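PDB 3COL: putative transcription regulator from Lactobacillus plantarum WCFS1, which probably binds DNA through a TetR-type helix-turn-helix domain and regulates transcription. Local coordinates for residues S60-E65 against Q112-N117. Numbering follows the deposited sequence. Where two conformers were deposited one is given.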
loop_
_atom_site.group_PDB
_atom_site.type_symbol
_atom_site.label_atom_id
_atom_site.label_comp_id
_atom_site.label_asym_id
_atom_site.label_seq_id
_atom_site.Cartn_x
_atom_site.Cartn_y
_atom_site.Cartn_z
ATOM N N SER A 60 15.270 13.660 2.911
ATOM C CA SER A 60 16.512 12.922 3.195
ATOM C C SER A 60 16.229 11.455 3.529
ATOM O O SER A 60 16.875 10.540 2.998
ATOM C CB SER A 60 17.304 13.598 4.311
ATOM O OG SER A 60 18.476 12.851 4.626
ATOM N N VAL A 61 15.246 11.228 4.386
ATOM C CA VAL A 61 14.819 9.871 4.700
ATOM C C VAL A 61 14.182 9.167 3.487
ATOM O O VAL A 61 14.418 7.969 3.259
ATOM C CB VAL A 61 13.883 9.829 5.939
ATOM C CG1 VAL A 61 13.320 8.418 6.139
ATOM C CG2 VAL A 61 14.657 10.334 7.194
ATOM N N TYR A 62 13.371 9.889 2.726
ATOM C CA TYR A 62 12.848 9.322 1.458
ATOM C C TYR A 62 13.985 8.785 0.562
ATOM O O TYR A 62 13.946 7.614 0.150
ATOM C CB TYR A 62 11.964 10.308 0.696
ATOM C CG TYR A 62 11.229 9.647 -0.489
ATOM C CD1 TYR A 62 10.179 8.775 -0.273
ATOM C CD2 TYR A 62 11.629 9.889 -1.809
ATOM C CE1 TYR A 62 9.528 8.163 -1.325
ATOM C CE2 TYR A 62 10.992 9.279 -2.873
ATOM C CZ TYR A 62 9.942 8.418 -2.621
ATOM O OH TYR A 62 9.298 7.808 -3.678
ATOM N N ALA A 63 15.000 9.621 0.293
ATOM C CA ALA A 63 16.083 9.243 -0.601
ATOM C C ALA A 63 16.940 8.106 -0.014
ATOM O O ALA A 63 17.373 7.236 -0.751
ATOM C CB ALA A 63 16.954 10.459 -0.965
ATOM N N ARG A 64 17.176 8.122 1.303
ATOM C CA ARG A 64 17.852 7.026 1.987
ATOM C C ARG A 64 17.154 5.680 1.796
ATOM O O ARG A 64 17.800 4.695 1.386
ATOM C CB ARG A 64 17.974 7.291 3.490
ATOM C CG ARG A 64 18.907 6.306 4.220
ATOM C CD ARG A 64 18.930 6.537 5.713
ATOM N NE ARG A 64 17.688 6.137 6.368
ATOM C CZ ARG A 64 17.550 6.078 7.696
ATOM N NH1 ARG A 64 18.582 6.392 8.487
ATOM N NH2 ARG A 64 16.385 5.704 8.232
ATOM N N GLU A 65 15.863 5.627 2.117
ATOM C CA GLU A 65 15.103 4.387 1.940
ATOM C C GLU A 65 15.082 3.904 0.480
ATOM O O GLU A 65 15.429 2.759 0.217
ATOM C CB GLU A 65 13.662 4.492 2.496
ATOM C CG GLU A 65 13.607 4.746 4.030
ATOM C CD GLU A 65 14.535 3.832 4.809
ATOM O OE1 GLU A 65 14.391 2.582 4.699
ATOM O OE2 GLU A 65 15.421 4.352 5.519
ATOM N N GLN A 112 4.411 5.853 3.282
ATOM C CA GLN A 112 3.876 6.966 4.073
ATOM C C GLN A 112 4.281 8.328 3.527
ATOM O O GLN A 112 3.450 9.234 3.446
ATOM C CB GLN A 112 4.324 6.867 5.535
ATOM C CG GLN A 112 3.343 6.162 6.451
ATOM C CD GLN A 112 3.926 5.897 7.821
ATOM O OE1 GLN A 112 4.979 5.266 7.948
ATOM N NE2 GLN A 112 3.236 6.352 8.857
ATOM N N ILE A 113 5.560 8.478 3.189
ATOM C CA ILE A 113 6.061 9.740 2.621
ATOM C C ILE A 113 5.368 10.007 1.275
ATOM O O ILE A 113 4.876 11.103 1.042
ATOM C CB ILE A 113 7.597 9.755 2.466
ATOM C CG1 ILE A 113 8.254 9.616 3.845
ATOM C CG2 ILE A 113 8.037 11.062 1.790
ATOM C CD1 ILE A 113 9.764 9.525 3.821
ATOM N N LYS A 114 5.314 8.988 0.417
ATOM C CA LYS A 114 4.608 9.091 -0.859
ATOM C C LYS A 114 3.134 9.504 -0.726
ATOM O O LYS A 114 2.655 10.381 -1.460
ATOM C CB LYS A 114 4.753 7.790 -1.642
ATOM C CG LYS A 114 5.949 7.783 -2.550
ATOM C CD LYS A 114 6.068 6.464 -3.287
ATOM C CE LYS A 114 6.513 6.715 -4.747
ATOM N NZ LYS A 114 7.091 5.512 -5.490
ATOM N N ALA A 115 2.421 8.904 0.220
ATOM C CA ALA A 115 1.016 9.267 0.495
ATOM C C ALA A 115 0.815 10.753 0.801
ATOM O O ALA A 115 -0.185 11.339 0.393
ATOM C CB ALA A 115 0.447 8.408 1.627
ATOM N N LEU A 116 1.768 11.360 1.507
ATOM C CA LEU A 116 1.669 12.770 1.916
ATOM C C LEU A 116 2.042 13.776 0.811
ATOM O O LEU A 116 1.509 14.905 0.772
ATOM C CB LEU A 116 2.509 13.033 3.170
ATOM C CG LEU A 116 2.232 14.354 3.883
ATOM C CD1 LEU A 116 1.368 14.113 5.118
ATOM C CD2 LEU A 116 3.539 15.071 4.249
ATOM N N ASN A 117 2.971 13.375 -0.056
ATOM C CA ASN A 117 3.363 14.178 -1.209
ATOM C C ASN A 117 2.256 14.156 -2.262
ATOM O O ASN A 117 1.619 15.183 -2.521
ATOM C CB ASN A 117 4.691 13.679 -1.806
ATOM C CG ASN A 117 5.916 14.165 -1.029
ATOM O OD1 ASN A 117 5.836 15.107 -0.233
ATOM N ND2 ASN A 117 7.067 13.522 -1.271
#
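Tyr-62 sets its CG anti to the backbone N (chi1 -170°), which swings the phenol out toward helix 106-117, while Ile-113, with CG1 beside its own backbone N (chi1 -62°) and CD1 extended, reaches the backbone and CB of Tyr-62. The two helices, 54-67 and 106-117, meet in a TetR-family regulator; as in other members of the family, helix 54-67 probably links the DNA-binding helices to the helical body. Their local axes run 10.9 Å apart at 131°, nearer antiparallel than parallel. Ile-113 CG2 approaches the ring obliquely, 3.8 Å from Tyr-62 CD1, and Ile-113 CD1 lies 3.9 Å from Tyr-62 CB, against the root of the side chain. Val-61 CG1 adds a looser apolar touch to Ile-113 CD1 at 4.4 Å. Val-61 also packs on Val-19 of helix 11-26, and Ile-113 on Ile-58 of helix 54-67. An alanine in place of Tyr-62 would probably leave Ile-113 CG2 without its aromatic cover and free the Lys-114 chain to turn. On the exposed side, that lysine crosses the outer end of the phenol obliquely: Lys-114 CG stands 3.8 Å from Tyr-62 CE1, and Lys-114 CE comes within 3.2 Å of Tyr-62 OH.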